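Local structure of phosphorylated carbohydrates phosphatase TM_1254 (Thermotoga maritima msb8, 3KBB) at residues V160-D165 with A176-I181; Y182-S187 with A201-E206; V129-D134 with L147-R152; G88-L93 with E124-V129; E16-E21 with R77-L82. The protein dephosphorylates phosphorylated sugars such as erythrose 4-phosphate, fructose 6-phosphate and mannose 6-phosphate, using a divalent metal ion, with cobalt giving the highest activity. One frame throughout, in Å; residues are numbered along the deposited sequence.

How the contacts relate
Contacts 1 and 2 are buried and extend the same parallel sheet: strand 160-164 pairs with Ile181, and strand 181-184 passes the bonding on to strand 201-203. Both combine backbone hydrogen bonds with aliphatic packing. Contact 3 is partly buried at the other end of that sheet, where helix 144-153 covers strand 129-131; the same helix touches contact 1 through Leu150 and Leu147. Contact 4, nearer the surface, shares Val129 with contact 3 and adds an arginine-tyrosine bond to its apolar packing. Contact 5 joins two helices outside the sheet, its centre about 28 Å from that of contact 1, and no hydrogen bond crosses between its segments.

Contact 1 (V160-D165 with A176-I181); sequences VVVFED and AGIERI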
# COMPACT_ATOMS: atom_id res chain seq x y z
N VAL A 160 2.98 -8.45 18.20
CA VAL A 160 3.12 -8.24 16.74
C VAL A 160 3.94 -6.98 16.46
O VAL A 160 4.00 -6.05 17.29
CB VAL A 160 1.75 -8.16 15.98
CG1 VAL A 160 0.87 -9.37 16.40
CG2 VAL A 160 1.03 -6.85 16.31
N VAL A 161 4.57 -6.98 15.31
CA VAL A 161 5.24 -5.77 14.79
C VAL A 161 4.52 -5.42 13.48
O VAL A 161 4.16 -6.30 12.71
CB VAL A 161 6.71 -6.07 14.45
CG1 VAL A 161 7.37 -4.83 13.79
CG2 VAL A 161 7.46 -6.40 15.71
N VAL A 162 4.26 -4.12 13.25
CA VAL A 162 3.56 -3.69 12.03
C VAL A 162 4.48 -2.76 11.24
O VAL A 162 5.17 -1.94 11.85
CB VAL A 162 2.28 -2.89 12.44
CG1 VAL A 162 1.63 -2.16 11.22
CG2 VAL A 162 1.24 -3.83 13.04
N PHE A 163 4.46 -2.86 9.92
CA PHE A 163 5.17 -1.93 9.02
C PHE A 163 4.11 -1.21 8.20
O PHE A 163 3.39 -1.81 7.36
CB PHE A 163 6.16 -2.68 8.13
CG PHE A 163 7.32 -3.21 8.91
CD1 PHE A 163 8.40 -2.36 9.22
CD2 PHE A 163 7.30 -4.50 9.45
CE1 PHE A 163 9.45 -2.82 9.99
CE2 PHE A 163 8.34 -4.98 10.26
CZ PHE A 163 9.42 -4.12 10.55
N GLU A 164 3.99 0.09 8.47
CA GLU A 164 2.92 0.87 7.91
C GLU A 164 3.48 2.07 7.17
O GLU A 164 4.60 2.45 7.41
CB GLU A 164 1.96 1.34 9.01
CG GLU A 164 0.59 0.59 9.00
CD GLU A 164 -0.27 0.89 7.76
OE1 GLU A 164 0.11 1.74 6.94
OE2 GLU A 164 -1.33 0.26 7.59
N ASP A 165 2.73 2.68 6.28
CA ASP A 165 3.31 3.76 5.48
C ASP A 165 2.38 4.98 5.39
O ASP A 165 2.71 5.95 4.70
CB ASP A 165 3.73 3.27 4.11
CG ASP A 165 2.61 3.32 3.09
OD1 ASP A 165 1.47 2.99 3.45
OD2 ASP A 165 2.87 3.80 1.93
N ALA A 176 -5.98 -0.38 17.41
CA ALA A 176 -6.20 -1.81 17.62
C ALA A 176 -5.37 -2.34 18.78
O ALA A 176 -5.46 -3.52 19.08
CB ALA A 176 -5.87 -2.59 16.33
N GLY A 177 -4.56 -1.49 19.40
CA GLY A 177 -3.77 -1.86 20.58
C GLY A 177 -2.34 -2.30 20.32
O GLY A 177 -1.63 -2.72 21.24
N ILE A 178 -1.90 -2.16 19.06
CA ILE A 178 -0.56 -2.54 18.64
C ILE A 178 0.40 -1.36 18.90
O ILE A 178 0.17 -0.23 18.44
CB ILE A 178 -0.53 -2.89 17.15
CG1 ILE A 178 -1.45 -4.10 16.88
CG2 ILE A 178 0.95 -3.20 16.68
CD1 ILE A 178 -1.69 -4.38 15.40
N GLU A 179 1.47 -1.64 19.63
CA GLU A 179 2.45 -0.57 19.98
C GLU A 179 3.65 -0.51 19.04
O GLU A 179 4.16 0.59 18.73
CB GLU A 179 2.88 -0.72 21.44
CG GLU A 179 1.77 -0.24 22.40
CD GLU A 179 1.42 1.23 22.26
OE1 GLU A 179 2.30 2.09 22.47
OE2 GLU A 179 0.24 1.52 21.95
N ARG A 180 4.14 -1.67 18.63
CA ARG A 180 5.34 -1.73 17.80
C ARG A 180 5.04 -1.50 16.32
O ARG A 180 4.93 -2.47 15.54
CB ARG A 180 6.13 -3.03 17.98
CG ARG A 180 6.48 -3.37 19.42
CD ARG A 180 7.42 -4.57 19.41
NE ARG A 180 7.85 -4.89 20.77
CZ ARG A 180 9.09 -4.71 21.25
NH1 ARG A 180 10.05 -4.19 20.47
NH2 ARG A 180 9.34 -5.05 22.51
N ILE A 181 4.88 -0.22 15.96
CA ILE A 181 4.55 0.18 14.58
C ILE A 181 5.71 0.95 13.98
O ILE A 181 6.14 1.96 14.57
CB ILE A 181 3.30 1.09 14.57
CG1 ILE A 181 2.11 0.35 15.22
CG2 ILE A 181 2.95 1.53 13.11
CD1 ILE A 181 1.04 1.31 15.63
O HOH W 1 3.17 -4.40 19.49
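Val160 begins the contact with CG2, which lies 3.7 Å from CG2 of Ile178 and also touches CG1 and CD1 of that residue, the two side chains crossing at about a right angle. Its carbonyl O receives a hydrogen bond of 2.9 Å from a water whose own oxygen accepts from Arg180 N, so the water bridges the backbones where the direct pairing has not yet begun. At Val161 the branches meet Arg180: CG2 is 4.1 Å from Arg180 CD, while CA approaches Arg180 O. Val162 N then donates to Arg180 O at 2.9 Å, nearly along the C=O axis. This parallel pairing of Val162 with Ile181 belongs to the Rossmann-like core of the HAD hydrolases, and helix 167-175, ending in a Schellman motif at Gly177, makes the crossover between the strands. In Val162 CG1 is anti to the backbone N (chi1 169°), which leaves CG2 anti to the carbonyl carbon and facing Ile178 CG2 at 3.7 Å. An alanine in place of Ile178 would probably open a gap beside Val160 CG2 and Val162 CG2, which both rest on its outer carbons. Glu164 CB packs at 4.2 Å against Ile181 CG2; its OE2 bonds Lys140 and Tyr146 while OE1 accepts from Asp165 N, close to Asp7, the probable nucleophile.

Contact 2 (Y182-S187 with A201-E206); sequences YGVVHS and ALVKPE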
# COMPACT_ATOMS: atom_id res chain seq x y z
N TYR A 182 6.27 0.47 12.87
CA TYR A 182 7.35 1.17 12.20
C TYR A 182 6.75 1.91 11.01
O TYR A 182 5.91 1.36 10.28
CB TYR A 182 8.42 0.20 11.71
CG TYR A 182 9.24 -0.34 12.87
CD1 TYR A 182 10.46 0.27 13.23
CD2 TYR A 182 8.78 -1.40 13.64
CE1 TYR A 182 11.18 -0.20 14.32
CE2 TYR A 182 9.49 -1.89 14.72
CZ TYR A 182 10.69 -1.27 15.08
OH TYR A 182 11.44 -1.73 16.15
N GLY A 183 7.18 3.15 10.82
CA GLY A 183 6.72 3.91 9.67
C GLY A 183 7.69 3.76 8.52
O GLY A 183 8.88 4.09 8.64
N VAL A 184 7.19 3.29 7.38
CA VAL A 184 8.03 3.02 6.21
C VAL A 184 8.01 4.22 5.28
O VAL A 184 6.94 4.68 4.89
CB VAL A 184 7.54 1.74 5.44
CG1 VAL A 184 8.42 1.54 4.18
CG2 VAL A 184 7.69 0.56 6.37
N VAL A 185 9.20 4.74 4.95
CA VAL A 185 9.28 6.01 4.22
C VAL A 185 10.06 5.83 2.95
O VAL A 185 10.80 4.86 2.79
CB VAL A 185 9.96 7.10 5.10
CG1 VAL A 185 9.10 7.45 6.28
CG2 VAL A 185 11.31 6.63 5.55
N HIS A 186 9.95 6.80 2.05
CA HIS A 186 10.47 6.63 0.72
C HIS A 186 11.41 7.68 0.21
O HIS A 186 11.97 7.52 -0.88
CB HIS A 186 9.29 6.49 -0.22
CG HIS A 186 8.37 5.39 0.19
ND1 HIS A 186 8.74 4.06 0.12
CD2 HIS A 186 7.14 5.42 0.75
CE1 HIS A 186 7.76 3.31 0.59
NE2 HIS A 186 6.78 4.11 0.98
N SER A 187 11.62 8.73 1.00
CA SER A 187 12.34 9.90 0.50
C SER A 187 13.26 10.46 1.56
O SER A 187 13.40 9.88 2.64
CB SER A 187 11.35 10.95 0.01
OG SER A 187 10.82 11.70 1.09
N ALA A 201 9.54 4.45 15.05
CA ALA A 201 10.73 4.73 14.30
C ALA A 201 10.36 4.77 12.85
O ALA A 201 9.37 4.12 12.43
CB ALA A 201 11.81 3.65 14.54
N LEU A 202 11.16 5.48 12.08
CA LEU A 202 11.05 5.47 10.61
C LEU A 202 12.09 4.55 9.98
O LEU A 202 13.27 4.50 10.43
CB LEU A 202 11.22 6.89 10.06
CG LEU A 202 10.29 7.99 10.62
CD1 LEU A 202 10.61 9.31 9.97
CD2 LEU A 202 8.81 7.59 10.32
N VAL A 203 11.69 3.83 8.93
CA VAL A 203 12.61 2.99 8.20
C VAL A 203 12.34 3.01 6.70
O VAL A 203 11.19 3.12 6.30
CB VAL A 203 12.53 1.52 8.65
CG1 VAL A 203 13.15 1.40 10.01
CG2 VAL A 203 11.05 1.04 8.60
N LYS A 204 13.40 2.88 5.89
CA LYS A 204 13.22 2.62 4.44
C LYS A 204 12.95 1.12 4.25
O LYS A 204 13.28 0.31 5.12
CB LYS A 204 14.49 3.04 3.66
CG LYS A 204 14.82 4.54 3.79
CD LYS A 204 16.00 4.96 2.92
CE LYS A 204 17.33 4.78 3.65
NZ LYS A 204 17.63 5.85 4.68
N PRO A 205 12.31 0.73 3.15
CA PRO A 205 12.03 -0.69 2.91
C PRO A 205 13.28 -1.56 3.08
O PRO A 205 13.20 -2.61 3.71
CB PRO A 205 11.58 -0.70 1.45
CG PRO A 205 10.84 0.61 1.36
CD PRO A 205 11.72 1.57 2.09
N GLU A 206 14.41 -1.09 2.56
CA GLU A 206 15.70 -1.78 2.69
C GLU A 206 16.16 -1.97 4.11
O GLU A 206 17.02 -2.79 4.36
CB GLU A 206 16.86 -1.01 2.01
CG GLU A 206 16.55 -0.45 0.68
CD GLU A 206 15.96 0.94 0.79
OE1 GLU A 206 16.73 1.90 1.04
OE2 GLU A 206 14.74 1.06 0.62
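Tyr182 lays its ring beside the methyl of Ala201, CD1 coming within 3.9 Å of Ala201 CB, and its CB touches Val203 CG2. Gly183 has no side chain, and Leu202 CD2 occupies the place one would take, 3.9 Å from Gly183 O. Its backbone bonds both neighbours of Leu202: Gly183 N donates to Ala201 O at 2.9 Å, and Gly183 O accepts from Val203 N at 2.8 Å. This is parallel pairing in a beta-alpha-beta unit, with helix 192-196 between the strands and strand 201-203 outermost in the sheet. On the face of Tyr182, Val203 CG2 protrudes between Tyr182 CB and Val184 CG2, 4.1 Å from the latter. In Val184 CG1 is anti to the backbone N (chi1 178°) and faces Pro205 CG, 3.8 Å away; His186 CE1 approaches the same proline carbon. Beyond the strand, the side chains of Val185 and Leu202 cross at about a right angle, CG1 to CD2 4.1 Å, while Val185 N donates to Val203 O at 2.9 Å.

Contact 3 (V129-D134 with L147-R152); sequences VMVFGD and LLVLER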
# COMPACT_ATOMS: atom_id res chain seq x y z
N VAL A 129 -1.67 -15.00 6.76
CA VAL A 129 -2.94 -14.31 6.92
C VAL A 129 -2.91 -13.10 6.00
O VAL A 129 -1.92 -12.35 5.99
CB VAL A 129 -3.15 -13.88 8.39
CG1 VAL A 129 -4.22 -12.79 8.54
CG2 VAL A 129 -3.47 -15.10 9.29
N MSE A 130 -4.01 -12.82 5.30
CA MSE A 130 -4.04 -11.60 4.50
C MSE A 130 -5.44 -11.00 4.63
O MSE A 130 -6.43 -11.75 4.55
CB MSE A 130 -3.74 -11.90 3.02
CG MSE A 130 -2.35 -12.61 2.72
SE MSE A 130 -1.95 -12.61 0.84
CE MSE A 130 -3.14 -14.08 0.27
N VAL A 131 -5.53 -9.71 4.94
CA VAL A 131 -6.84 -9.05 5.11
C VAL A 131 -6.87 -7.87 4.13
O VAL A 131 -5.85 -7.16 4.00
CB VAL A 131 -7.02 -8.56 6.57
CG1 VAL A 131 -8.26 -7.70 6.70
CG2 VAL A 131 -7.11 -9.76 7.57
N PHE A 132 -8.02 -7.66 3.47
CA PHE A 132 -8.14 -6.73 2.35
C PHE A 132 -9.23 -5.71 2.67
O PHE A 132 -10.02 -5.93 3.57
CB PHE A 132 -8.47 -7.52 1.07
CG PHE A 132 -7.40 -8.54 0.74
CD1 PHE A 132 -6.25 -8.15 0.08
CD2 PHE A 132 -7.55 -9.85 1.15
CE1 PHE A 132 -5.23 -9.07 -0.19
CE2 PHE A 132 -6.52 -10.78 0.91
CZ PHE A 132 -5.37 -10.36 0.23
N GLY A 133 -9.25 -4.60 1.94
CA GLY A 133 -10.10 -3.48 2.32
C GLY A 133 -11.59 -3.72 2.19
O GLY A 133 -12.42 -3.09 2.88
N ASP A 134 -11.95 -4.65 1.30
CA ASP A 134 -13.35 -5.03 1.12
C ASP A 134 -13.82 -6.09 2.10
O ASP A 134 -14.91 -6.65 1.93
CB ASP A 134 -13.65 -5.48 -0.34
CG ASP A 134 -12.74 -6.62 -0.86
OD1 ASP A 134 -11.67 -6.97 -0.29
OD2 ASP A 134 -13.12 -7.19 -1.92
N LEU A 147 -7.72 -5.23 13.79
CA LEU A 147 -8.44 -6.17 14.70
C LEU A 147 -8.72 -7.50 13.98
O LEU A 147 -8.56 -8.59 14.56
CB LEU A 147 -9.72 -5.49 15.24
CG LEU A 147 -9.44 -4.34 16.21
CD1 LEU A 147 -10.76 -3.50 16.39
CD2 LEU A 147 -8.87 -4.80 17.56
N LEU A 148 -9.12 -7.43 12.70
CA LEU A 148 -9.39 -8.65 11.92
C LEU A 148 -8.08 -9.43 11.64
O LEU A 148 -8.06 -10.67 11.72
CB LEU A 148 -10.10 -8.30 10.61
CG LEU A 148 -10.59 -9.47 9.71
CD1 LEU A 148 -11.41 -10.49 10.51
CD2 LEU A 148 -11.35 -8.90 8.48
N VAL A 149 -7.00 -8.71 11.34
CA VAL A 149 -5.68 -9.37 11.18
C VAL A 149 -5.31 -10.12 12.46
O VAL A 149 -4.87 -11.29 12.38
CB VAL A 149 -4.54 -8.37 10.80
CG1 VAL A 149 -3.16 -9.11 10.76
CG2 VAL A 149 -4.81 -7.78 9.41
N LEU A 150 -5.46 -9.45 13.62
CA LEU A 150 -5.16 -10.05 14.93
C LEU A 150 -6.03 -11.28 15.18
O LEU A 150 -5.56 -12.30 15.66
CB LEU A 150 -5.30 -9.05 16.06
CG LEU A 150 -4.32 -7.87 16.03
CD1 LEU A 150 -4.70 -6.84 17.08
CD2 LEU A 150 -2.93 -8.49 16.31
N GLU A 151 -7.31 -11.16 14.80
CA GLU A 151 -8.27 -12.27 14.94
C GLU A 151 -7.87 -13.47 14.14
O GLU A 151 -7.86 -14.59 14.68
CB GLU A 151 -9.66 -11.82 14.56
CG GLU A 151 -10.72 -12.93 14.81
CD GLU A 151 -12.12 -12.39 14.77
OE1 GLU A 151 -12.43 -11.67 13.80
OE2 GLU A 151 -12.88 -12.67 15.72
N ARG A 152 -7.58 -13.27 12.86
CA ARG A 152 -7.22 -14.33 11.97
C ARG A 152 -5.86 -14.96 12.35
O ARG A 152 -5.67 -16.16 12.17
CB ARG A 152 -7.20 -13.87 10.52
CG ARG A 152 -8.63 -13.53 9.95
CD ARG A 152 -8.62 -13.29 8.41
NE ARG A 152 -9.95 -12.86 7.95
CZ ARG A 152 -10.26 -12.27 6.78
NH1 ARG A 152 -9.35 -12.04 5.83
NH2 ARG A 152 -11.53 -11.96 6.54
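In Val131 and Val149 CG1 is anti to the backbone N (chi1 171° and 175°), which puts each CG2 anti to the carbonyl carbon; the two CG2 methyls meet at 3.5 Å. They join strand 129-131, an outermost strand of the parallel sheet in the Rossmann-like HAD core, to helix 144-153, whose residues 147-152 run nearly antiparallel to the strand at 156°, the axes of these segments 8.5 Å apart. Helix-on-sheet packing of this kind covers one side of the strand. The other branch of Val131, CG1, meets Leu148 CD2 at 3.8 Å. Together Leu148 and Val149 receive the two branches of one valine. One turn farther along the helix Arg152 takes over: its CB lies 3.7 Å from Val129 CG1, and its chain, extended from CG to NE, carries the guanidinium past Val131 CG2 to the strand backbone. Leu148 CD2 sits over one face of that group, toward the rim. Val149 also touches Ala104 and Ala106, so this helix spans from the outermost strand to the next, 102-106. The stronger polar partner of the arginine is Gln135, whose OE1 also accepts from Phe132 N. Arg152 NH1 makes a weak hydrogen bond of 3.2 Å to the carbonyl O of Met130, present as selenomethionine; this O lies at the edge of the guanidinium, near its plane.

Contact 4 (G88-L93 with E124-V129); sequences GVREAL and EKYFDV
Leu93 and Tyr126 have the nearest CA atoms across the contact, 6.7 Å apart, where the first turns of helix 89-98 pass the loop that leads into strand 129-131. Leu93 CB lies over one face of the Tyr126 ring, a CH-pi contact 4.3 Å from the centroid, while Lys125 CG covers the opposite face toward the rim. Of the methyls of Leu93, CD1 touches Tyr126 CD2 at 3.8 Å and also nears Phe127 CZ, which CD2 meets at 3.9 Å. The Arg90 chain bends at chi3 (-61°) and reaches the far end of the tyrosine, where NH1 donates to Tyr126 OH at 3.1 Å with guanidinium and ring planes 60° apart. Leu103 of strand 102-106 touches Leu93, Tyr126 and Phe127, tying this packing to the Rossmann-like sheet. Arg90 also bonds the carbonyls of Leu121 and Asp122. Lys125 NZ comes within 4.3 Å of Arg90 NH1, a repulsion that the salt bridges of Arg90 to Glu85 and of Lys125 to Asp122 would probably offset.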
# COMPACT_ATOMS: atom_id res chain seq x y z
N GLY A 88 14.93 -5.29 -0.69
CA GLY A 88 15.10 -5.83 0.67
C GLY A 88 13.84 -6.41 1.28
O GLY A 88 13.90 -7.10 2.32
N VAL A 89 12.69 -6.16 0.65
CA VAL A 89 11.45 -6.63 1.26
C VAL A 89 11.30 -8.18 1.20
O VAL A 89 10.89 -8.83 2.18
CB VAL A 89 10.23 -5.88 0.66
CG1 VAL A 89 8.94 -6.54 1.08
CG2 VAL A 89 10.29 -4.44 1.10
N ARG A 90 11.67 -8.77 0.07
CA ARG A 90 11.63 -10.24 -0.01
C ARG A 90 12.49 -10.88 1.09
O ARG A 90 12.04 -11.83 1.74
CB ARG A 90 12.00 -10.71 -1.41
CG ARG A 90 11.80 -12.20 -1.64
CD ARG A 90 12.18 -12.58 -3.06
NE ARG A 90 11.34 -11.88 -4.03
CZ ARG A 90 10.16 -12.34 -4.46
NH1 ARG A 90 9.67 -13.49 -3.99
NH2 ARG A 90 9.46 -11.64 -5.33
N GLU A 91 13.68 -10.33 1.34
CA GLU A 91 14.62 -10.89 2.33
C GLU A 91 14.01 -10.79 3.73
O GLU A 91 14.22 -11.64 4.60
CB GLU A 91 15.97 -10.13 2.27
CG GLU A 91 17.21 -11.04 2.32
CD GLU A 91 18.57 -10.29 2.32
OE1 GLU A 91 18.71 -9.29 1.58
OE2 GLU A 91 19.50 -10.75 3.04
N ALA A 92 13.26 -9.71 3.95
CA ALA A 92 12.59 -9.48 5.20
C ALA A 92 11.47 -10.49 5.39
O ALA A 92 11.35 -11.05 6.48
CB ALA A 92 12.03 -8.07 5.24
N LEU A 93 10.68 -10.73 4.35
CA LEU A 93 9.61 -11.75 4.44
C LEU A 93 10.21 -13.14 4.67
O LEU A 93 9.73 -13.92 5.52
CB LEU A 93 8.74 -11.75 3.19
CG LEU A 93 8.01 -10.43 2.86
CD1 LEU A 93 7.23 -10.61 1.57
CD2 LEU A 93 7.09 -10.11 3.99
N GLU A 124 2.92 -13.36 -2.80
CA GLU A 124 1.75 -13.91 -2.16
C GLU A 124 2.06 -15.17 -1.33
O GLU A 124 1.49 -15.39 -0.28
CB GLU A 124 0.75 -14.23 -3.25
CG GLU A 124 -0.66 -14.19 -2.83
CD GLU A 124 -1.51 -14.59 -3.99
OE1 GLU A 124 -1.65 -13.75 -4.91
OE2 GLU A 124 -1.98 -15.75 -3.99
N LYS A 125 3.02 -15.97 -1.78
CA LYS A 125 3.33 -17.23 -1.11
C LYS A 125 3.85 -17.13 0.33
O LYS A 125 3.79 -18.11 1.11
CB LYS A 125 4.36 -17.98 -1.97
CG LYS A 125 5.68 -17.24 -2.13
CD LYS A 125 6.66 -18.00 -3.01
CE LYS A 125 7.94 -17.22 -3.08
NZ LYS A 125 8.89 -17.70 -4.13
N TYR A 126 4.37 -15.97 0.73
CA TYR A 126 4.87 -15.82 2.10
C TYR A 126 3.85 -15.74 3.24
O TYR A 126 4.17 -16.03 4.42
CB TYR A 126 5.83 -14.62 2.19
CG TYR A 126 6.96 -14.72 1.23
CD1 TYR A 126 8.04 -15.57 1.51
CD2 TYR A 126 6.95 -14.02 0.03
CE1 TYR A 126 9.08 -15.68 0.62
CE2 TYR A 126 8.03 -14.13 -0.89
CZ TYR A 126 9.09 -14.98 -0.55
OH TYR A 126 10.15 -15.12 -1.41
N PHE A 127 2.66 -15.26 2.93
CA PHE A 127 1.74 -14.87 3.98
C PHE A 127 0.88 -16.00 4.50
O PHE A 127 0.39 -16.82 3.73
CB PHE A 127 0.90 -13.71 3.45
CG PHE A 127 1.72 -12.47 3.23
CD1 PHE A 127 2.07 -11.69 4.32
CD2 PHE A 127 2.22 -12.16 1.99
CE1 PHE A 127 2.87 -10.58 4.17
CE2 PHE A 127 2.99 -11.03 1.77
CZ PHE A 127 3.36 -10.24 2.90
N ASP A 128 0.69 -16.00 5.81
CA ASP A 128 -0.19 -16.90 6.51
C ASP A 128 -1.61 -16.31 6.59
O ASP A 128 -2.62 -17.04 6.51
CB ASP A 128 0.36 -17.06 7.91
CG ASP A 128 1.77 -17.67 7.89
OD1 ASP A 128 1.92 -18.82 7.42
OD2 ASP A 128 2.75 -17.00 8.31
N VAL A 129 -1.67 -15.00 6.76
CA VAL A 129 -2.94 -14.31 6.92
C VAL A 129 -2.91 -13.10 6.00
O VAL A 129 -1.92 -12.35 5.99
CB VAL A 129 -3.15 -13.88 8.39
CG1 VAL A 129 -4.22 -12.79 8.54
CG2 VAL A 129 -3.47 -15.10 9.29

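Contact 5 (E16-E21 with R77-L82); sequences EPLYFE and RVFSEL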
# COMPACT_ATOMS: atom_id res chain seq x y z
N GLU A 16 2.17 4.34 -6.22
CA GLU A 16 1.95 5.80 -6.33
C GLU A 16 2.84 6.42 -7.40
O GLU A 16 2.33 7.20 -8.20
CB GLU A 16 2.08 6.52 -4.99
CG GLU A 16 1.62 8.02 -5.01
CD GLU A 16 2.72 9.02 -5.37
OE1 GLU A 16 3.92 8.65 -5.38
OE2 GLU A 16 2.38 10.20 -5.64
N PRO A 17 4.14 6.08 -7.44
CA PRO A 17 5.01 6.70 -8.45
C PRO A 17 4.65 6.35 -9.91
O PRO A 17 5.11 7.03 -10.82
CB PRO A 17 6.39 6.14 -8.14
CG PRO A 17 6.32 5.71 -6.74
CD PRO A 17 4.93 5.20 -6.55
N LEU A 18 3.88 5.30 -10.11
CA LEU A 18 3.50 4.90 -11.48
C LEU A 18 2.21 5.52 -11.96
O LEU A 18 1.80 5.28 -13.11
CB LEU A 18 3.37 3.39 -11.61
CG LEU A 18 4.63 2.58 -11.23
CD1 LEU A 18 4.33 1.09 -11.26
CD2 LEU A 18 5.75 2.91 -12.14
N TYR A 19 1.53 6.27 -11.09
CA TYR A 19 0.26 6.88 -11.49
C TYR A 19 0.43 7.88 -12.62
O TYR A 19 -0.43 7.98 -13.49
CB TYR A 19 -0.43 7.51 -10.29
CG TYR A 19 -1.35 6.52 -9.62
CD1 TYR A 19 -0.83 5.36 -9.03
CD2 TYR A 19 -2.72 6.72 -9.60
CE1 TYR A 19 -1.67 4.43 -8.42
CE2 TYR A 19 -3.57 5.79 -9.01
CZ TYR A 19 -3.02 4.65 -8.41
OH TYR A 19 -3.87 3.75 -7.82
N PHE A 20 1.53 8.64 -12.60
CA PHE A 20 1.77 9.62 -13.65
C PHE A 20 1.77 8.94 -15.01
O PHE A 20 1.01 9.32 -15.90
CB PHE A 20 3.03 10.47 -13.43
CG PHE A 20 3.30 11.40 -14.58
CD1 PHE A 20 2.54 12.56 -14.74
CD2 PHE A 20 4.26 11.09 -15.54
CE1 PHE A 20 2.75 13.42 -15.83
CE2 PHE A 20 4.48 11.93 -16.62
CZ PHE A 20 3.72 13.08 -16.77
N GLU A 21 2.61 7.91 -15.18
CA GLU A 21 2.66 7.18 -16.44
C GLU A 21 1.31 6.59 -16.88
O GLU A 21 0.93 6.67 -18.07
CB GLU A 21 3.79 6.13 -16.44
CG GLU A 21 3.92 5.37 -17.73
CD GLU A 21 4.12 6.27 -18.95
OE1 GLU A 21 4.60 7.43 -18.78
OE2 GLU A 21 3.83 5.80 -20.07
N ARG A 77 -1.50 -2.19 -17.51
CA ARG A 77 -0.35 -2.27 -18.39
C ARG A 77 0.88 -1.69 -17.72
O ARG A 77 1.94 -2.33 -17.73
CB ARG A 77 -0.62 -1.50 -19.68
CG ARG A 77 -1.68 -2.13 -20.56
CD ARG A 77 -1.71 -1.45 -21.92
NE ARG A 77 -3.03 -1.51 -22.55
CZ ARG A 77 -3.50 -2.54 -23.26
NH1 ARG A 77 -2.76 -3.64 -23.43
NH2 ARG A 77 -4.71 -2.48 -23.79
N VAL A 78 0.74 -0.49 -17.17
CA VAL A 78 1.84 0.18 -16.50
C VAL A 78 2.32 -0.67 -15.31
O VAL A 78 3.53 -0.88 -15.16
CB VAL A 78 1.49 1.63 -16.08
CG1 VAL A 78 2.62 2.28 -15.29
CG2 VAL A 78 1.17 2.49 -17.32
N PHE A 79 1.38 -1.14 -14.49
CA PHE A 79 1.76 -1.88 -13.26
C PHE A 79 2.42 -3.18 -13.67
O PHE A 79 3.50 -3.54 -13.17
CB PHE A 79 0.55 -2.15 -12.36
CG PHE A 79 0.01 -0.93 -11.64
CD1 PHE A 79 0.53 0.34 -11.86
CD2 PHE A 79 -1.03 -1.07 -10.74
CE1 PHE A 79 0.01 1.46 -11.21
CE2 PHE A 79 -1.57 0.05 -10.09
CZ PHE A 79 -1.04 1.31 -10.32
N SER A 80 1.78 -3.86 -14.61
CA SER A 80 2.34 -5.08 -15.14
C SER A 80 3.76 -4.86 -15.66
O SER A 80 4.66 -5.65 -15.35
CB SER A 80 1.43 -5.66 -16.23
OG SER A 80 2.16 -6.58 -17.03
N GLU A 81 3.98 -3.78 -16.40
CA GLU A 81 5.30 -3.51 -16.96
C GLU A 81 6.32 -3.06 -15.90
O GLU A 81 7.46 -3.55 -15.88
CB GLU A 81 5.23 -2.47 -18.09
CG GLU A 81 6.49 -2.42 -18.99
CD GLU A 81 6.66 -1.12 -19.77
OE1 GLU A 81 5.65 -0.57 -20.29
OE2 GLU A 81 7.81 -0.64 -19.86
N LEU A 82 5.92 -2.17 -15.01
CA LEU A 82 6.91 -1.43 -14.22
C LEU A 82 6.86 -1.64 -12.70
O LEU A 82 7.76 -1.17 -12.00
CB LEU A 82 6.83 0.07 -14.54
CG LEU A 82 7.29 0.52 -15.94
CD1 LEU A 82 6.84 1.94 -16.19
CD2 LEU A 82 8.79 0.37 -16.14
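Leu18 has the most surface buried here and reaches three residues of helix 64-82. Its CB touches Val78 CG1 and Phe79 CE1, each at 3.9 Å. Farther out, CD1 lies by Phe79 CD1, and CD2 meets Leu82 CB at 3.9 Å. Phe79 sets its ring obliquely against that of Tyr19, the planes at 50°, with Tyr19 CE1 at the phenylalanine edge, 3.7 Å from CZ. The contact packs the turn leading into helix 19-29, and its first residues, against the end of helix 64-82 in the helical cap that HAD phosphatases of this type insert after the first strand of the core. In Val78 CG1 is anti to the backbone N (chi1 175°) and turned to Leu18 CB, while CG2 faces the aliphatic part of Glu21, whose CG is 4.0 Å away. An alanine in place of Val78 would probably leave a gap between helix 64-82 and the side chains of Leu18 and Glu21. The Glu21 carboxylate forms salt bridges with Arg24 and Arg25, while Tyr19 OH is hydrogen-bonded to Lys75.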